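Local atomic coordinates of endo-1,4-beta-xylanase (Pseudoalteromonas haloplanktis, PDB entry 1H12), a protein that hydrolyses internal beta-1,4 linkages of xylan as a cold-adapted family 8 glycoside hydrolase, and may also cleave beta-1,4 linkages in glucans such as cellulose and lichenin. Residues 19-24 with 363-368; 67-72 with 376-381; 86-91 with 158-163; 107-112 with 121-126; 240-245 with 259-264. All blocks are in the same frame, centred on the assembly; numbering follows the deposited sequence.

Contact 1: residues 19-24 with 363-368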
# COMPACT_ATOMS: atom_id res chain seq x y z
N ASN A 19 -8.42 -6.15 16.79
CA ASN A 19 -8.66 -7.31 15.95
C ASN A 19 -10.06 -7.17 15.40
O ASN A 19 -11.05 -7.55 16.03
CB ASN A 19 -8.49 -8.61 16.76
CG ASN A 19 -8.62 -9.87 15.91
OD1 ASN A 19 -9.24 -9.87 14.85
ND2 ASN A 19 -8.02 -10.97 16.41
N LEU A 20 -10.16 -6.52 14.24
CA LEU A 20 -11.45 -6.19 13.64
C LEU A 20 -12.27 -7.43 13.37
O LEU A 20 -13.49 -7.45 13.64
CB LEU A 20 -11.27 -5.35 12.39
CG LEU A 20 -12.53 -4.97 11.67
CD1 LEU A 20 -13.47 -4.12 12.50
CD2 LEU A 20 -12.18 -4.16 10.39
N ALA A 21 -11.66 -8.49 12.88
CA ALA A 21 -12.37 -9.71 12.62
C ALA A 21 -13.00 -10.28 13.90
O ALA A 21 -14.12 -10.79 13.85
CB ALA A 21 -11.47 -10.74 11.97
N GLN A 22 -12.28 -10.17 15.00
CA GLN A 22 -12.82 -10.64 16.29
C GLN A 22 -13.98 -9.76 16.72
O GLN A 22 -15.00 -10.27 17.22
CB GLN A 22 -11.72 -10.63 17.33
CG GLN A 22 -12.11 -11.20 18.65
CD GLN A 22 -10.85 -11.22 19.55
OE1 GLN A 22 -10.29 -10.18 19.91
NE2 GLN A 22 -10.35 -12.40 19.81
N GLU A 23 -13.85 -8.45 16.58
CA GLU A 23 -14.96 -7.56 16.86
C GLU A 23 -16.20 -7.95 16.08
O GLU A 23 -17.34 -7.86 16.60
CB GLU A 23 -14.60 -6.09 16.54
CG GLU A 23 -13.49 -5.52 17.39
CD GLU A 23 -13.14 -4.09 17.07
OE1 GLU A 23 -13.95 -3.40 16.40
OE2 GLU A 23 -12.03 -3.64 17.51
N MET A 24 -16.02 -8.41 14.86
CA MET A 24 -17.09 -8.75 13.96
C MET A 24 -17.58 -10.19 14.20
O MET A 24 -18.38 -10.68 13.44
CB MET A 24 -16.63 -8.58 12.49
CG MET A 24 -16.31 -7.13 12.16
SD MET A 24 -17.66 -5.97 12.50
CE MET A 24 -18.75 -6.39 11.38
N GLU A 363 -21.61 -4.65 6.64
CA GLU A 363 -21.69 -4.96 5.24
C GLU A 363 -20.32 -5.03 4.58
O GLU A 363 -20.03 -6.03 3.91
CB GLU A 363 -22.46 -3.87 4.52
N PHE A 364 -19.48 -4.01 4.73
CA PHE A 364 -18.18 -4.00 4.06
C PHE A 364 -17.30 -5.11 4.64
O PHE A 364 -16.58 -5.77 3.90
CB PHE A 364 -17.50 -2.66 4.11
CG PHE A 364 -18.07 -1.63 3.14
CD1 PHE A 364 -17.56 -1.57 1.86
CD2 PHE A 364 -19.11 -0.81 3.50
CE1 PHE A 364 -18.09 -0.67 0.94
CE2 PHE A 364 -19.66 0.09 2.57
CZ PHE A 364 -19.14 0.11 1.29
N PHE A 365 -17.36 -5.36 5.94
CA PHE A 365 -16.51 -6.37 6.47
C PHE A 365 -16.91 -7.76 5.97
O PHE A 365 -16.07 -8.58 5.57
CB PHE A 365 -16.46 -6.38 8.00
CG PHE A 365 -15.41 -7.32 8.49
CD1 PHE A 365 -14.09 -6.92 8.53
CD2 PHE A 365 -15.70 -8.64 8.81
CE1 PHE A 365 -13.10 -7.81 8.89
CE2 PHE A 365 -14.67 -9.51 9.18
CZ PHE A 365 -13.40 -9.08 9.20
N ASN A 366 -18.22 -8.04 6.01
CA ASN A 366 -18.68 -9.35 5.56
C ASN A 366 -18.46 -9.60 4.09
O ASN A 366 -18.16 -10.72 3.67
CB ASN A 366 -20.10 -9.61 6.06
CG ASN A 366 -20.06 -9.93 7.57
OD1 ASN A 366 -19.43 -10.86 7.92
ND2 ASN A 366 -20.57 -9.10 8.39
N GLU A 367 -18.55 -8.56 3.27
CA GLU A 367 -18.26 -8.70 1.85
C GLU A 367 -16.81 -9.09 1.63
O GLU A 367 -16.50 -9.77 0.64
CB GLU A 367 -18.58 -7.45 1.07
CG GLU A 367 -20.08 -7.27 0.98
CD GLU A 367 -20.52 -6.10 0.18
OE1 GLU A 367 -19.64 -5.60 -0.59
OE2 GLU A 367 -21.76 -5.72 0.29
N PHE A 368 -15.91 -8.64 2.48
CA PHE A 368 -14.50 -9.05 2.41
C PHE A 368 -14.27 -10.46 2.99
O PHE A 368 -13.62 -11.28 2.38
CB PHE A 368 -13.63 -8.04 3.15
CG PHE A 368 -12.23 -8.49 3.43
CD1 PHE A 368 -11.28 -8.63 2.42
CD2 PHE A 368 -11.84 -8.82 4.68
CE1 PHE A 368 -10.02 -9.06 2.62
CE2 PHE A 368 -10.55 -9.29 4.91
CZ PHE A 368 -9.65 -9.40 3.89
O HOH W 1 -20.10 -9.88 11.26
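The ring of Phe365 is the flat group on which Leu20, Ala21 and Met24 converge. Over one face lies Met24 CG, 4.0 Å from the ring centroid and 22° off the normal, which is CH-pi geometry; it stands offset toward the rim, 3.7 Å from Phe365 CD2. The sulfur follows at a slant, Met24 SD being 5.4 Å from the ring centroid, a looser Met-aromatic contact. Leu20 and Ala21 approach the same ring obliquely: Leu20 CD2 meets Phe365 CD1 at 3.8 Å, while Ala21 comes up to the far tip of the ring, its CA 3.6 Å from Phe365 CZ. A chi1 of -172° sets Phe365 CG anti to the backbone N, and the ring beyond it lies against the short helix 20-23. Met24, just past the end of that helix, bends at chi2 and chi3, and the second bend brings CE back to 4.1 Å from Phe365 CB. At the margin a water bridges the segments: it donates to Met24 O and accepts from Asn366 ND2 at 3.0 Å. Asn366 OD1 is bonded by Lys26. Trp369 also meets the Phe365 ring, and Phe2 packs on Leu20 and Met24. With no direct hydrogen bond between the segments, the N-terminal region is joined to this late helix by dispersion and CH-pi contacts, with one water-mediated polar link beside them.

Contact 2: residues 67-72 with 376-381; sequences INPDEG and GDYRYY. With XYP (beta-D-xylopyranose), chain B.
Ile67 and Pro69 make the first shell against Asp377, Tyr378 and Arg379. Ile67 CD1 sits over the centre of the Arg379 guanidinium, 3.3 Å from CZ, a methyl on a flat cation. Lower on the same side chain, Ile67 CG2 lies 3.5 Å from Asp377 O. Pro69 CG touches Asp377 CB at 3.7 Å and backs the Tyr378 ring, 4.1 Å from Tyr378 CZ. The opposite face of that ring carries the beta-D-xylopyranose: C4 stands 3.9 Å above the plane, offset toward the rim, and Tyr378 CD2 is 3.4 Å from sugar O5. This is the sugar-on-aromatic platform common in carbohydrate-binding sites, with Pro69 behind it; Gln327 hydrogen-bonds the same sugar. Further out, a water holds the two backbones together, donating to Ile67 O and Asp377 O and accepting from Tyr380 N. The guanidinium is fixed by Arg379 NH1 bonding Gly376 O at 3.0 Å, across the type I turn 376-379, and by NE bonding Gln48 O. Tyr378 is the N-cap residue of helix 379-392, whose first turn thus meets the loop joining strands 58-66 and 74-76; the Tyr380 ring packs against both strands and against Trp82 of helix 77-89.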
# COMPACT_ATOMS: atom_id res chain seq x y z
N ILE A 67 1.12 -10.66 -12.60
CA ILE A 67 0.45 -11.39 -13.67
C ILE A 67 -0.41 -10.42 -14.42
O ILE A 67 -1.11 -9.60 -13.84
CB ILE A 67 -0.36 -12.53 -13.07
CG1 ILE A 67 0.63 -13.55 -12.44
CG2 ILE A 67 -1.22 -13.20 -14.11
CD1 ILE A 67 0.01 -14.54 -11.55
N ASN A 68 -0.31 -10.49 -15.74
CA ASN A 68 -0.99 -9.51 -16.57
C ASN A 68 -1.31 -10.09 -17.91
O ASN A 68 -0.43 -10.23 -18.80
CB ASN A 68 -0.08 -8.31 -16.75
CG ASN A 68 -0.80 -7.13 -17.39
OD1 ASN A 68 -1.75 -7.33 -18.22
ND2 ASN A 68 -0.44 -5.91 -16.98
N PRO A 69 -2.57 -10.42 -18.05
CA PRO A 69 -3.10 -11.05 -19.28
C PRO A 69 -3.12 -10.12 -20.47
O PRO A 69 -2.99 -10.55 -21.59
CB PRO A 69 -4.59 -11.36 -18.91
CG PRO A 69 -4.90 -10.70 -17.73
CD PRO A 69 -3.62 -10.21 -17.07
N ASP A 70 -3.23 -8.83 -20.21
CA ASP A 70 -3.38 -7.90 -21.33
C ASP A 70 -2.04 -7.45 -21.93
O ASP A 70 -1.94 -7.13 -23.13
CB ASP A 70 -4.10 -6.65 -20.80
N GLU A 71 -0.99 -7.43 -21.13
CA GLU A 71 0.22 -6.75 -21.51
C GLU A 71 1.45 -7.61 -21.26
O GLU A 71 2.58 -7.23 -21.59
CB GLU A 71 0.28 -5.42 -20.75
CG GLU A 71 -0.66 -4.30 -21.19
N GLY A 72 1.26 -8.80 -20.68
CA GLY A 72 2.35 -9.69 -20.42
C GLY A 72 2.79 -9.50 -18.91
O GLY A 72 2.79 -8.39 -18.39
N GLY A 376 -6.56 -16.74 -10.44
CA GLY A 376 -6.75 -16.31 -11.78
C GLY A 376 -5.90 -15.14 -12.21
O GLY A 376 -4.92 -14.73 -11.58
N ASP A 377 -6.26 -14.58 -13.36
CA ASP A 377 -5.38 -13.67 -14.08
C ASP A 377 -5.27 -12.31 -13.46
O ASP A 377 -4.33 -11.57 -13.81
CB ASP A 377 -5.90 -13.48 -15.53
CG ASP A 377 -5.76 -14.69 -16.40
OD1 ASP A 377 -4.92 -15.60 -16.11
OD2 ASP A 377 -6.41 -14.70 -17.47
N TYR A 378 -6.20 -11.92 -12.58
CA TYR A 378 -6.18 -10.62 -11.97
C TYR A 378 -5.73 -10.65 -10.52
O TYR A 378 -5.90 -9.68 -9.77
CB TYR A 378 -7.54 -9.90 -12.14
CG TYR A 378 -7.84 -9.57 -13.58
CD1 TYR A 378 -7.23 -8.52 -14.20
CD2 TYR A 378 -8.65 -10.39 -14.32
CE1 TYR A 378 -7.49 -8.23 -15.60
CE2 TYR A 378 -8.94 -10.09 -15.70
CZ TYR A 378 -8.34 -9.03 -16.28
OH TYR A 378 -8.60 -8.75 -17.63
N ARG A 379 -5.11 -11.77 -10.10
CA ARG A 379 -4.79 -11.94 -8.72
C ARG A 379 -3.64 -11.09 -8.20
O ARG A 379 -3.47 -11.01 -6.99
CB ARG A 379 -4.58 -13.40 -8.36
CG ARG A 379 -3.30 -14.00 -8.91
CD ARG A 379 -3.18 -15.44 -8.49
NE ARG A 379 -1.97 -16.12 -8.86
CZ ARG A 379 -1.80 -16.78 -9.98
NH1 ARG A 379 -2.73 -16.71 -10.97
NH2 ARG A 379 -0.72 -17.50 -10.12
N TYR A 380 -2.80 -10.51 -9.05
CA TYR A 380 -1.70 -9.70 -8.50
C TYR A 380 -2.20 -8.59 -7.64
O TYR A 380 -1.83 -8.44 -6.50
CB TYR A 380 -0.80 -9.17 -9.63
CG TYR A 380 0.06 -8.00 -9.15
CD1 TYR A 380 1.19 -8.19 -8.41
CD2 TYR A 380 -0.29 -6.71 -9.48
CE1 TYR A 380 1.94 -7.12 -7.96
CE2 TYR A 380 0.46 -5.61 -9.03
CZ TYR A 380 1.58 -5.84 -8.25
OH TYR A 380 2.34 -4.78 -7.78
N TYR A 381 -3.04 -7.73 -8.19
CA TYR A 381 -3.37 -6.56 -7.40
C TYR A 381 -4.43 -6.93 -6.36
O TYR A 381 -4.29 -6.56 -5.14
CB TYR A 381 -3.72 -5.38 -8.22
CG TYR A 381 -3.95 -4.07 -7.47
CD1 TYR A 381 -3.07 -3.58 -6.56
CD2 TYR A 381 -5.07 -3.28 -7.68
CE1 TYR A 381 -3.31 -2.44 -5.84
CE2 TYR A 381 -5.27 -2.12 -7.09
CZ TYR A 381 -4.38 -1.68 -6.09
OH TYR A 381 -4.58 -0.53 -5.34
O1 XYP B . -11.56 -11.58 -10.88
C1 XYP B . -11.82 -10.27 -11.42
C2 XYP B . -11.23 -9.28 -10.56
C3 XYP B . -11.40 -7.88 -11.02
C4 XYP B . -11.23 -7.80 -12.54
C5 XYP B . -11.98 -8.91 -13.26
O2 XYP B . -11.64 -9.37 -9.19
O3 XYP B . -10.54 -7.00 -10.31
O4 XYP B . -11.54 -6.54 -13.06
O5 XYP B . -11.58 -10.17 -12.70
O HOH W 2 -2.90 -10.18 -11.94

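Contact 3: residues 86-91 with 158-163; sequences AAVMLN and ARWGNS
Arg159 reaches from the end of helix 143-160 to Val88 and Asn91 at the end of helix 77-89. Its CB lies over one face of the Trp160 ring, offset toward the rim. The chain then runs on to CD, 4.0 Å from Val88 CG2, where a bend at chi3 (74°) sets NE. Beyond it CZ lies beneath Asn91 OD1, 3.4 Å away over the centre of the guanidinium; amide and guanidinium are stacked with planes 11° apart. At the tip NH2 donates to Val88 O at 2.9 Å, nearly along the C=O axis and near the guanidinium plane. That carbonyl also accepts from Asn91 N, in the Schellman motif ending helix 77-89: Asn91, at positive phi, is the C-prime residue, and Lys92 N returns to Ala87 O. The arginine's charge at this helix end is probably favourable to the helix dipole. Trp160 uses the same asparagine: NE1 donates to Asn91 OD1 at 2.8 Å and 164°, the oxygen lying near the indole plane. Val88 CG2 lies over one face of the six-membered ring, 4.2 Å from its centroid, in a CH-pi contact. Phe96 meets Trp160 edge-to-face, and Tyr400 makes a cation-pi contact with Arg159.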
# COMPACT_ATOMS: atom_id res chain seq x y z
N ALA A 86 4.21 -8.06 4.22
CA ALA A 86 3.45 -9.17 4.72
C ALA A 86 4.33 -10.19 5.42
O ALA A 86 3.99 -10.72 6.49
CB ALA A 86 2.68 -9.83 3.57
N ALA A 87 5.47 -10.51 4.80
CA ALA A 87 6.37 -11.50 5.38
C ALA A 87 6.86 -11.08 6.77
O ALA A 87 6.88 -11.88 7.69
CB ALA A 87 7.54 -11.73 4.40
N VAL A 88 7.29 -9.81 6.94
CA VAL A 88 7.83 -9.42 8.24
C VAL A 88 6.73 -9.47 9.30
O VAL A 88 7.00 -9.83 10.45
CB VAL A 88 8.59 -8.10 8.21
CG1 VAL A 88 7.73 -6.88 7.98
CG2 VAL A 88 9.41 -7.92 9.48
N MET A 89 5.50 -9.13 8.96
CA MET A 89 4.43 -9.16 9.94
C MET A 89 4.15 -10.57 10.46
O MET A 89 3.70 -10.73 11.60
CB MET A 89 3.14 -8.56 9.39
CG MET A 89 3.24 -7.05 9.08
SD MET A 89 3.81 -6.09 10.49
CE MET A 89 4.23 -4.60 9.64
N LEU A 90 4.38 -11.58 9.63
CA LEU A 90 4.14 -12.98 10.02
C LEU A 90 5.41 -13.72 10.36
O LEU A 90 5.37 -14.94 10.60
CB LEU A 90 3.32 -13.68 8.94
CG LEU A 90 1.90 -13.15 8.76
CD1 LEU A 90 1.21 -13.89 7.68
CD2 LEU A 90 1.07 -13.19 10.03
N ASN A 91 6.50 -13.03 10.50
CA ASN A 91 7.78 -13.64 10.93
C ASN A 91 8.32 -14.63 9.89
O ASN A 91 8.88 -15.65 10.23
CB ASN A 91 7.69 -14.28 12.32
CG ASN A 91 8.84 -13.89 13.23
OD1 ASN A 91 9.54 -12.91 13.00
ND2 ASN A 91 9.01 -14.69 14.30
N ALA A 158 14.23 -4.74 13.44
CA ALA A 158 13.74 -4.82 14.81
C ALA A 158 13.45 -6.24 15.23
O ALA A 158 13.69 -6.61 16.37
CB ALA A 158 12.51 -3.96 14.98
N ARG A 159 12.89 -7.05 14.35
CA ARG A 159 12.49 -8.40 14.70
C ARG A 159 13.64 -9.38 14.67
O ARG A 159 13.67 -10.31 15.50
CB ARG A 159 11.36 -8.92 13.82
CG ARG A 159 10.07 -8.06 13.88
CD ARG A 159 8.87 -8.80 13.39
NE ARG A 159 8.47 -9.80 14.39
CZ ARG A 159 7.44 -10.62 14.28
NH1 ARG A 159 7.15 -11.43 15.29
NH2 ARG A 159 6.68 -10.63 13.17
N TRP A 160 14.54 -9.23 13.72
CA TRP A 160 15.52 -10.24 13.40
C TRP A 160 16.97 -9.87 13.63
O TRP A 160 17.86 -10.74 13.59
CB TRP A 160 15.31 -10.70 11.94
CG TRP A 160 13.96 -11.18 11.62
CD1 TRP A 160 13.10 -11.85 12.44
CD2 TRP A 160 13.25 -11.01 10.37
NE1 TRP A 160 11.92 -12.09 11.81
CE2 TRP A 160 11.99 -11.59 10.52
CE3 TRP A 160 13.56 -10.40 9.16
CZ2 TRP A 160 11.05 -11.63 9.50
CZ3 TRP A 160 12.64 -10.43 8.14
CH2 TRP A 160 11.39 -11.02 8.31
N GLY A 161 17.25 -8.58 13.81
CA GLY A 161 18.62 -8.11 13.91
C GLY A 161 19.32 -8.08 12.57
O GLY A 161 18.73 -8.44 11.51
N ASN A 162 20.56 -7.65 12.61
CA ASN A 162 21.28 -7.21 11.43
C ASN A 162 22.58 -7.97 11.16
O ASN A 162 23.41 -7.47 10.42
CB ASN A 162 21.52 -5.71 11.57
CG ASN A 162 20.19 -4.98 11.60
OD1 ASN A 162 19.46 -5.03 10.60
ND2 ASN A 162 19.84 -4.39 12.73
N SER A 163 22.66 -9.18 11.72
CA SER A 163 23.92 -9.92 11.56
C SER A 163 23.82 -11.11 10.62
O SER A 163 24.77 -11.89 10.51
CB SER A 163 24.28 -10.48 12.96
OG SER A 163 24.59 -9.46 13.86

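Contact 4: residues 107-112 with 121-126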
# COMPACT_ATOMS: atom_id res chain seq x y z
N GLN A 107 15.94 -4.54 -9.01
CA GLN A 107 15.11 -3.35 -9.11
C GLN A 107 15.87 -2.06 -8.90
O GLN A 107 15.57 -1.04 -9.53
CB GLN A 107 13.89 -3.45 -8.18
CG GLN A 107 12.92 -4.52 -8.61
CD GLN A 107 11.82 -4.81 -7.59
OE1 GLN A 107 12.08 -4.90 -6.39
NE2 GLN A 107 10.60 -5.02 -8.08
N LYS A 108 16.86 -2.06 -8.01
CA LYS A 108 17.58 -0.84 -7.69
C LYS A 108 18.31 -0.30 -8.91
O LYS A 108 19.14 -1.03 -9.50
CB LYS A 108 18.58 -1.10 -6.57
CG LYS A 108 19.25 0.14 -6.09
CD LYS A 108 20.41 -0.18 -5.11
CE LYS A 108 21.30 1.02 -4.92
NZ LYS A 108 22.46 0.68 -4.08
N ASN A 109 18.14 0.96 -9.23
CA ASN A 109 18.98 1.63 -10.23
C ASN A 109 20.31 1.97 -9.57
O ASN A 109 20.37 2.41 -8.41
CB ASN A 109 18.32 2.91 -10.71
CG ASN A 109 17.06 2.71 -11.50
OD1 ASN A 109 16.03 3.45 -11.25
ND2 ASN A 109 17.06 1.86 -12.46
N PRO A 110 21.42 1.82 -10.31
CA PRO A 110 22.71 2.07 -9.71
C PRO A 110 22.88 3.46 -9.15
O PRO A 110 22.34 4.44 -9.67
CB PRO A 110 23.70 1.85 -10.87
CG PRO A 110 22.93 1.63 -12.01
CD PRO A 110 21.51 1.35 -11.66
N ASP A 111 23.69 3.57 -8.10
CA ASP A 111 23.95 4.85 -7.48
C ASP A 111 24.70 5.82 -8.36
O ASP A 111 24.68 7.04 -8.09
CB ASP A 111 24.70 4.62 -6.15
CG ASP A 111 23.82 3.89 -5.14
OD1 ASP A 111 22.64 4.21 -4.98
OD2 ASP A 111 24.25 2.91 -4.52
N ASN A 112 25.34 5.30 -9.39
CA ASN A 112 26.08 6.10 -10.34
C ASN A 112 25.35 6.16 -11.72
O ASN A 112 25.94 6.45 -12.73
CB ASN A 112 27.55 5.66 -10.45
CG ASN A 112 27.69 4.32 -11.02
OD1 ASN A 112 26.71 3.56 -11.15
ND2 ASN A 112 28.92 3.99 -11.48
N VAL A 121 17.04 4.84 -6.81
CA VAL A 121 15.60 4.56 -6.77
C VAL A 121 15.33 3.21 -7.43
O VAL A 121 16.21 2.67 -8.11
CB VAL A 121 14.73 5.69 -7.39
CG1 VAL A 121 15.20 7.06 -6.86
CG2 VAL A 121 14.70 5.68 -8.89
N TYR A 122 14.14 2.69 -7.23
CA TYR A 122 13.82 1.33 -7.64
C TYR A 122 12.91 1.34 -8.85
O TYR A 122 11.79 1.88 -8.82
CB TYR A 122 13.21 0.57 -6.42
CG TYR A 122 14.27 0.20 -5.40
CD1 TYR A 122 14.98 1.14 -4.71
CD2 TYR A 122 14.63 -1.13 -5.24
CE1 TYR A 122 16.05 0.78 -3.90
CE2 TYR A 122 15.65 -1.51 -4.41
CZ TYR A 122 16.40 -0.56 -3.76
OH TYR A 122 17.48 -0.95 -3.02
N ALA A 123 13.41 0.76 -9.92
CA ALA A 123 12.70 0.71 -11.21
C ALA A 123 11.36 0.00 -11.04
O ALA A 123 11.30 -1.14 -10.60
CB ALA A 123 13.56 -0.07 -12.18
N TRP A 124 10.29 0.68 -11.43
CA TRP A 124 8.96 0.20 -11.09
C TRP A 124 8.52 -1.02 -11.85
O TRP A 124 7.67 -1.75 -11.37
CB TRP A 124 7.91 1.30 -11.15
CG TRP A 124 7.32 1.56 -12.50
CD1 TRP A 124 7.79 2.38 -13.48
CD2 TRP A 124 6.09 1.01 -13.01
NE1 TRP A 124 6.91 2.39 -14.53
CE2 TRP A 124 5.86 1.56 -14.25
CE3 TRP A 124 5.15 0.12 -12.50
CZ2 TRP A 124 4.71 1.28 -15.00
CZ3 TRP A 124 4.05 -0.18 -13.21
CH2 TRP A 124 3.81 0.41 -14.46
N LYS A 125 9.06 -1.21 -13.06
CA LYS A 125 8.63 -2.29 -13.93
C LYS A 125 9.80 -3.04 -14.54
O LYS A 125 10.59 -2.46 -15.31
CB LYS A 125 7.73 -1.78 -15.05
CG LYS A 125 7.07 -2.86 -15.84
CD LYS A 125 6.30 -2.37 -17.08
CE LYS A 125 5.04 -1.79 -16.70
NZ LYS A 125 4.33 -1.48 -18.10
N LEU A 126 9.91 -4.30 -14.17
CA LEU A 126 10.85 -5.27 -14.72
C LEU A 126 10.06 -6.32 -15.48
O LEU A 126 8.88 -6.53 -15.23
CB LEU A 126 11.66 -5.94 -13.62
CG LEU A 126 12.94 -5.24 -13.12
CD1 LEU A 126 12.84 -3.85 -12.76
CD2 LEU A 126 13.45 -6.07 -11.96
O HOH W 3 10.09 -3.69 -10.54
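Lys108 CG is anti to the backbone N (chi1 -174°), which carries it toward the phenol end of the Tyr122 ring, 3.7 Å from Tyr122 CZ; Tyr122 CG is anti to its own carbonyl carbon (chi1 -75°). Lys108 CB lies over the ring face, 3.9 Å from the centroid and 26° off the normal, a CH-pi contact; CG and CD continue to the phenol oxygen, each 3.7 Å from Tyr122 OH. The extended lysine ends in a salt bridge, NZ to Asp111 OD2 at 2.9 Å. Beneath the ring contact the backbones form a single beta bridge, Lys108 with Tyr122: Ala123 N donates to Gln107 O at 2.8 Å, and Asn109 N to Val121 O at 2.8 Å. A water accepts from Gln107 NE2 and donates to Ala123 O, while Gln107 CG packs on Leu126 CD2 at 3.7 Å. The bridge ties the chain leaving helix 93-107 to the start of strand 123-128, which lies between strands 74-76 and 134-136; Thr77 of helix 77-89 touches both Gln107 and Tyr122.

Contact 5: residues 240-245 with 259-264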
# COMPACT_ATOMS: atom_id res chain seq x y z
N PHE A 240 -9.53 15.27 1.02
CA PHE A 240 -10.88 14.86 1.38
C PHE A 240 -11.85 16.02 1.43
O PHE A 240 -13.02 15.85 1.09
CB PHE A 240 -10.88 13.97 2.62
CG PHE A 240 -10.55 12.54 2.29
CD1 PHE A 240 -11.49 11.75 1.67
CD2 PHE A 240 -9.28 11.98 2.57
CE1 PHE A 240 -11.21 10.45 1.32
CE2 PHE A 240 -9.01 10.68 2.22
CZ PHE A 240 -9.97 9.93 1.59
N THR A 241 -11.42 17.19 1.84
CA THR A 241 -12.26 18.38 1.76
C THR A 241 -12.60 18.68 0.31
O THR A 241 -13.74 18.97 -0.01
CB THR A 241 -11.56 19.56 2.43
OG1 THR A 241 -11.34 19.29 3.83
CG2 THR A 241 -12.37 20.87 2.30
N LYS A 242 -11.62 18.63 -0.55
CA LYS A 242 -11.80 18.97 -1.95
C LYS A 242 -12.64 17.97 -2.69
O LYS A 242 -13.35 18.37 -3.62
CB LYS A 242 -10.46 19.18 -2.66
CG LYS A 242 -9.66 20.36 -2.11
CD LYS A 242 -9.77 21.47 -2.80
CE LYS A 242 -8.59 22.50 -2.47
NZ LYS A 242 -8.73 23.37 -3.71
N VAL A 243 -12.63 16.70 -2.29
CA VAL A 243 -13.49 15.72 -2.97
C VAL A 243 -14.88 15.57 -2.35
O VAL A 243 -15.69 14.82 -2.87
CB VAL A 243 -12.82 14.34 -3.15
CG1 VAL A 243 -11.56 14.46 -3.96
CG2 VAL A 243 -12.59 13.61 -1.84
N SER A 244 -15.11 16.29 -1.25
CA SER A 244 -16.46 16.18 -0.64
C SER A 244 -17.52 16.83 -1.49
O SER A 244 -17.34 17.88 -2.06
CB SER A 244 -16.41 16.86 0.74
OG SER A 244 -17.68 16.80 1.37
N GLY A 245 -18.66 16.17 -1.56
CA GLY A 245 -19.82 16.71 -2.31
C GLY A 245 -19.50 16.87 -3.77
O GLY A 245 -18.57 16.27 -4.35
N ASP A 259 -1.78 20.98 -2.69
CA ASP A 259 -2.83 21.55 -1.87
C ASP A 259 -4.03 20.60 -1.70
O ASP A 259 -5.05 21.00 -1.11
CB ASP A 259 -3.25 22.91 -2.36
CG ASP A 259 -3.97 22.87 -3.63
OD1 ASP A 259 -4.11 21.81 -4.30
OD2 ASP A 259 -4.39 23.95 -4.14
N GLY A 260 -3.95 19.41 -2.26
CA GLY A 260 -5.02 18.43 -2.20
C GLY A 260 -5.98 18.47 -3.36
O GLY A 260 -6.90 17.63 -3.42
N SER A 261 -5.84 19.41 -4.28
CA SER A 261 -6.76 19.51 -5.38
C SER A 261 -6.59 18.34 -6.34
O SER A 261 -5.49 18.12 -6.85
CB SER A 261 -6.50 20.80 -6.21
OG SER A 261 -6.71 21.95 -5.43
N PRO A 262 -7.65 17.60 -6.66
CA PRO A 262 -7.52 16.59 -7.72
C PRO A 262 -6.94 17.17 -8.98
O PRO A 262 -7.34 18.26 -9.42
CB PRO A 262 -8.94 16.08 -7.90
CG PRO A 262 -9.58 16.30 -6.54
CD PRO A 262 -9.00 17.61 -6.06
N VAL A 263 -6.11 16.39 -9.65
CA VAL A 263 -5.65 16.72 -10.97
C VAL A 263 -6.75 16.36 -11.96
O VAL A 263 -7.28 15.27 -11.91
CB VAL A 263 -4.38 15.96 -11.29
CG1 VAL A 263 -4.02 16.03 -12.77
CG2 VAL A 263 -3.23 16.45 -10.44
N ILE A 264 -7.10 17.31 -12.85
CA ILE A 264 -8.19 17.10 -13.78
C ILE A 264 -7.62 16.68 -15.14
O ILE A 264 -6.88 17.46 -15.77
CB ILE A 264 -9.08 18.38 -13.86
CG1 ILE A 264 -9.58 18.80 -12.50
CG2 ILE A 264 -10.22 18.14 -14.82
CD1 ILE A 264 -10.31 17.77 -11.69
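Polar contacts link Lys242 to Ser261 and, through it, to Asp259. Lys242 NZ donates to Ser261 OG at 3.0 Å, and Ser261 OG in turn donates to Asp259 OD1 at 2.8 Å, a chain of two hydrogen bonds from ammonium through hydroxyl to carboxylate. The same carboxylate oxygen takes Ser261 N at 3.0 Å with an angle of 158°. Both donors come from one face of the carboxylate plane, about 40° out of it. The backbone bond defines an Asx turn at the start of segment 259-264. Gly260 follows Asp259 within this turn, with backbone angles at which a CB would jam against the preceding carbonyl O, and its own carbonyl is bonded by His239 of helix 219-243, a second tie between helix and loop. Electrostatics adds a longer-range term: Lys242 NZ and Asp259 OD2 are 4.4 Å apart, beyond a salt bridge, though the opposite charges should still attract. Apolar packing occupies the other end of the contact. Val243 CG1 meets Pro262 CG at 3.7 Å, and Lys242 CB lies 4.0 Å from Pro262 CD. Thr253 also touches Pro262, while Phe240 packs on the other side of the helix against helix 283-296.

Contact 2 alone of the five holds a residue of the xylose pocket, Tyr378; the other four are structural packing, with centres 23 to 31 Å from it. Contact 4 comes nearest to contact 2, about 6 Å between nearest atoms and 23 Å between centres, through the sheet that strands 58-66, 74-76 and 123-128 share. Contacts 1 and 2 are about 10 Å apart at their nearest atoms, and the consecutive helices 358-369 and 379-392 carry one segment of each. Contact 3 sits about 11 Å from both contact 1 and contact 2, by nearest atoms. Contacts 3 and 5 lie on opposite sides of the chain's centre, 38 Å between centres, as do contacts 1 and 4.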